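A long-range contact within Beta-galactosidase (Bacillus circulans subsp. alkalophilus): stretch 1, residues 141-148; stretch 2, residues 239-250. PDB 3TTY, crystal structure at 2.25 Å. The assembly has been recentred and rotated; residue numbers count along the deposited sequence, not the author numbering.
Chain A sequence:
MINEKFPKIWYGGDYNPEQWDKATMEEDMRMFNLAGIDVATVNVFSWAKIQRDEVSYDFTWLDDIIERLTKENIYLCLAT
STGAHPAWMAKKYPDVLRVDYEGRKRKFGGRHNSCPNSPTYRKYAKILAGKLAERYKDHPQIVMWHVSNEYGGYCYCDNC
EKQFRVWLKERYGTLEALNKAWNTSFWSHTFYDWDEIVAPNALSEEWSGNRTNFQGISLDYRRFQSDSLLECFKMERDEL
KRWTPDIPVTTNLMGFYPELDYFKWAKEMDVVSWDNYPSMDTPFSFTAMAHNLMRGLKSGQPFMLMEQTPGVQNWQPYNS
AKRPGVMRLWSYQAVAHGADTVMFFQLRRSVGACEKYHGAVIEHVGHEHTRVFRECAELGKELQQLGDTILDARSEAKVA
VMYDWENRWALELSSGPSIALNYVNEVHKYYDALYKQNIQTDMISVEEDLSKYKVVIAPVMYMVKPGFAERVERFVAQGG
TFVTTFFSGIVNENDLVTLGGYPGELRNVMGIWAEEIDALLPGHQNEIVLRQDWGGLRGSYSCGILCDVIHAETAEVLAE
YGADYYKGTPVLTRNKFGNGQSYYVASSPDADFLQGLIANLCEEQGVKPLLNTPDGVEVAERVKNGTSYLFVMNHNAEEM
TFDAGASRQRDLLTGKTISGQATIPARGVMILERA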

# COMPACT_ATOMS: atom_id res chain seq x y z
N GLN A 141 34.83 -37.17 2.09
CA GLN A 141 34.00 -36.61 1.03
C GLN A 141 33.62 -35.15 1.24
O GLN A 141 33.27 -34.44 0.29
CB GLN A 141 32.72 -37.44 0.86
CG GLN A 141 32.94 -38.79 0.24
CD GLN A 141 33.63 -38.70 -1.10
OE1 GLN A 141 34.83 -38.96 -1.21
NE2 GLN A 141 32.88 -38.32 -2.13
N ILE A 142 33.68 -34.69 2.49
CA ILE A 142 33.28 -33.33 2.82
C ILE A 142 34.28 -32.31 2.31
O ILE A 142 35.41 -32.25 2.78
CB ILE A 142 33.11 -33.15 4.34
CG1 ILE A 142 32.12 -34.18 4.88
CG2 ILE A 142 32.67 -31.74 4.66
CD1 ILE A 142 31.94 -34.13 6.38
N VAL A 143 33.86 -31.49 1.36
CA VAL A 143 34.76 -30.58 0.69
C VAL A 143 34.51 -29.13 1.09
O VAL A 143 35.27 -28.23 0.71
CB VAL A 143 34.60 -30.69 -0.84
CG1 VAL A 143 35.21 -32.00 -1.37
CG2 VAL A 143 33.12 -30.60 -1.22
N MET A 144 33.43 -28.91 1.84
CA MET A 144 32.99 -27.55 2.16
C MET A 144 31.97 -27.57 3.29
O MET A 144 31.11 -28.45 3.32
CB MET A 144 32.39 -26.90 0.91
CG MET A 144 31.93 -25.46 1.08
SD MET A 144 33.26 -24.24 1.34
CE MET A 144 34.29 -24.51 -0.10
N TRP A 145 32.09 -26.63 4.22
CA TRP A 145 31.05 -26.41 5.24
C TRP A 145 30.14 -25.27 4.81
O TRP A 145 30.61 -24.23 4.35
CB TRP A 145 31.65 -26.08 6.62
CG TRP A 145 32.27 -27.24 7.36
CD1 TRP A 145 33.60 -27.50 7.49
CD2 TRP A 145 31.59 -28.29 8.06
NE1 TRP A 145 33.79 -28.64 8.23
CE2 TRP A 145 32.57 -29.14 8.59
CE3 TRP A 145 30.24 -28.59 8.29
CZ2 TRP A 145 32.25 -30.27 9.33
CZ3 TRP A 145 29.93 -29.71 9.02
CH2 TRP A 145 30.92 -30.54 9.53
N HIS A 146 28.84 -25.47 4.99
CA HIS A 146 27.81 -24.52 4.60
C HIS A 146 27.12 -24.08 5.89
O HIS A 146 26.15 -24.70 6.35
CB HIS A 146 26.88 -25.24 3.60
CG HIS A 146 25.67 -24.46 3.18
ND1 HIS A 146 24.84 -23.80 4.06
CD2 HIS A 146 25.10 -24.31 1.95
CE1 HIS A 146 23.83 -23.26 3.40
NE2 HIS A 146 23.96 -23.55 2.12
N VAL A 147 27.65 -23.01 6.49
CA VAL A 147 27.16 -22.52 7.78
C VAL A 147 25.79 -21.89 7.67
O VAL A 147 25.59 -20.96 6.86
CB VAL A 147 28.11 -21.47 8.40
CG1 VAL A 147 27.46 -20.81 9.61
CG2 VAL A 147 29.44 -22.12 8.76
N SER A 148 24.84 -22.38 8.46
CA SER A 148 23.50 -21.82 8.47
C SER A 148 22.94 -21.81 7.03
O SER A 148 23.21 -22.72 6.25
CB SER A 148 23.53 -20.40 9.06
OG SER A 148 22.24 -19.92 9.38
N GLU A 239 34.04 -23.19 15.63
CA GLU A 239 33.79 -24.51 16.19
C GLU A 239 34.05 -25.59 15.14
O GLU A 239 34.59 -26.64 15.45
CB GLU A 239 32.36 -24.59 16.76
CG GLU A 239 32.03 -25.85 17.54
CD GLU A 239 32.87 -26.04 18.81
OE1 GLU A 239 33.66 -25.13 19.17
OE2 GLU A 239 32.73 -27.10 19.46
N LEU A 240 33.70 -25.30 13.89
CA LEU A 240 33.97 -26.21 12.78
C LEU A 240 35.46 -26.42 12.56
O LEU A 240 35.93 -27.55 12.46
CB LEU A 240 33.34 -25.67 11.48
CG LEU A 240 31.81 -25.64 11.43
CD1 LEU A 240 31.32 -25.02 10.13
CD2 LEU A 240 31.24 -27.05 11.60
N LYS A 241 36.20 -25.32 12.46
CA LYS A 241 37.63 -25.38 12.23
C LYS A 241 38.40 -26.05 13.37
O LYS A 241 39.45 -26.64 13.15
CB LYS A 241 38.18 -23.98 11.93
CG LYS A 241 37.86 -23.48 10.53
CD LYS A 241 38.31 -22.03 10.36
CE LYS A 241 38.21 -21.58 8.90
NZ LYS A 241 38.85 -22.54 7.95
N ARG A 242 37.88 -25.96 14.59
CA ARG A 242 38.47 -26.66 15.73
C ARG A 242 38.61 -28.17 15.46
O ARG A 242 39.58 -28.80 15.87
CB ARG A 242 37.61 -26.44 16.97
CG ARG A 242 38.40 -26.25 18.26
CD ARG A 242 37.49 -25.81 19.41
NE ARG A 242 36.49 -26.82 19.74
CZ ARG A 242 36.62 -27.71 20.72
NH1 ARG A 242 37.72 -27.72 21.48
NH2 ARG A 242 35.66 -28.59 20.95
N TRP A 243 37.62 -28.74 14.77
CA TRP A 243 37.59 -30.17 14.50
C TRP A 243 38.08 -30.51 13.10
O TRP A 243 38.66 -31.56 12.88
CB TRP A 243 36.18 -30.71 14.71
CG TRP A 243 35.76 -30.76 16.13
CD1 TRP A 243 34.93 -29.89 16.76
CD2 TRP A 243 36.15 -31.73 17.11
NE1 TRP A 243 34.78 -30.25 18.08
CE2 TRP A 243 35.52 -31.38 18.31
CE3 TRP A 243 36.98 -32.85 17.08
CZ2 TRP A 243 35.68 -32.12 19.48
CZ3 TRP A 243 37.14 -33.59 18.23
CH2 TRP A 243 36.49 -33.22 19.42
N THR A 244 37.83 -29.63 12.14
CA THR A 244 38.28 -29.88 10.78
C THR A 244 38.93 -28.64 10.18
O THR A 244 38.36 -27.99 9.31
CB THR A 244 37.13 -30.35 9.88
OG1 THR A 244 36.12 -29.33 9.82
CG2 THR A 244 36.51 -31.62 10.44
N PRO A 245 40.16 -28.33 10.63
CA PRO A 245 40.87 -27.10 10.25
C PRO A 245 41.19 -26.98 8.76
O PRO A 245 41.44 -25.87 8.29
CB PRO A 245 42.16 -27.17 11.07
CG PRO A 245 42.30 -28.62 11.46
CD PRO A 245 40.91 -29.13 11.61
N ASP A 246 41.18 -28.08 8.02
CA ASP A 246 41.53 -28.04 6.60
C ASP A 246 40.31 -28.12 5.69
O ASP A 246 40.44 -28.16 4.47
CB ASP A 246 42.47 -29.21 6.25
CG ASP A 246 43.74 -29.20 7.09
OD1 ASP A 246 44.20 -28.10 7.47
OD2 ASP A 246 44.27 -30.31 7.36
N ILE A 247 39.11 -28.17 6.28
CA ILE A 247 37.90 -28.07 5.48
C ILE A 247 37.47 -26.62 5.42
O ILE A 247 37.25 -26.00 6.45
CB ILE A 247 36.75 -28.93 6.03
CG1 ILE A 247 37.21 -30.39 6.15
CG2 ILE A 247 35.55 -28.83 5.10
CD1 ILE A 247 36.09 -31.39 6.50
N PRO A 248 37.33 -26.06 4.20
CA PRO A 248 36.94 -24.65 4.04
C PRO A 248 35.50 -24.40 4.49
O PRO A 248 34.67 -25.31 4.49
CB PRO A 248 37.08 -24.42 2.53
CG PRO A 248 37.86 -25.57 2.01
CD PRO A 248 37.54 -26.72 2.91
N VAL A 249 35.21 -23.15 4.85
CA VAL A 249 33.92 -22.81 5.42
C VAL A 249 33.34 -21.62 4.68
O VAL A 249 34.04 -20.63 4.43
CB VAL A 249 34.06 -22.40 6.89
CG1 VAL A 249 32.67 -22.13 7.48
CG2 VAL A 249 34.81 -23.47 7.68
N THR A 250 32.06 -21.72 4.33
CA THR A 250 31.37 -20.61 3.71
C THR A 250 29.96 -20.48 4.28
O THR A 250 29.52 -21.31 5.08
CB THR A 250 31.28 -20.77 2.18
OG1 THR A 250 30.80 -19.57 1.58
CG2 THR A 250 30.34 -21.92 1.80

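The two stretches, at least 93 residues apart in sequence wherever they touch, are joined by a short parallel β ladder. Three nearly straight backbone hydrogen bonds hold it together, W145 N to P248 O, T250 N to W145 O and V147 N to T250 O, each 2.9 Å long, with N-H...O angles of 165° to 166°. W145 thus spends both its amide and its carbonyl on the residues flanking V249, the pattern expected of a parallel bridge, and W145 and V249 face each other with their CA atoms 4.6 Å apart. The next pair, H146 and T250, is more widely spaced at 5.4 Å between CA atoms. The carbonyl oxygens W145 O and T250 O approach to 3.2 Å, but both are acceptors and no bond links them.

A fourth hydrogen bond comes from a side chain. W145 NE1 donates to T244 OG1 at 2.9 Å, with a more bent angle of 149°, and the hydroxyl lies near the plane of the indole, at its edge. T244 OG1 in turn donates to L240 O at 3.2 Å, so the threonine links the indole to the backbone carbonyl of L240 in the helix. That same carbonyl also accepts from T244 N, at 2.8 Å to L240 O. T244 then opens a type I turn, closed by I247 N donating to T244 O at 3.1 Å, which leads the chain from the helix toward the strand.

Packing centres on W145, which has more of its surface covered by the opposing stretch than any other residue here. L240 lies over one face of the indole: its CD2 sits 3.7 Å from the centroid of the six-membered ring of W145 and only 8° off the ring normal, a CH-π contact, while L240 CD1 comes within 3.7 Å of W145 CG. I247 CG2 approaches W145 CD1 obliquely at 3.4 Å. On the same side of the sheet as W145, V249 meets V147, with V249 CG1 3.5 Å from V147 CG2; the latter atom also lies 3.7 Å from L240 CD1, so the apolar cluster continues from the helix to the strand.

Farther out, I247 CD1 reaches I142 CG2 at 3.9 Å. M144 begins by pointing away from stretch 2, yet its side chain bends back, placing M144 CE 3.8 Å from P248 CB and M144 SD 3.8 Å from T250 CG2. Altogether the contact buries 598 Å², summed over both stretches.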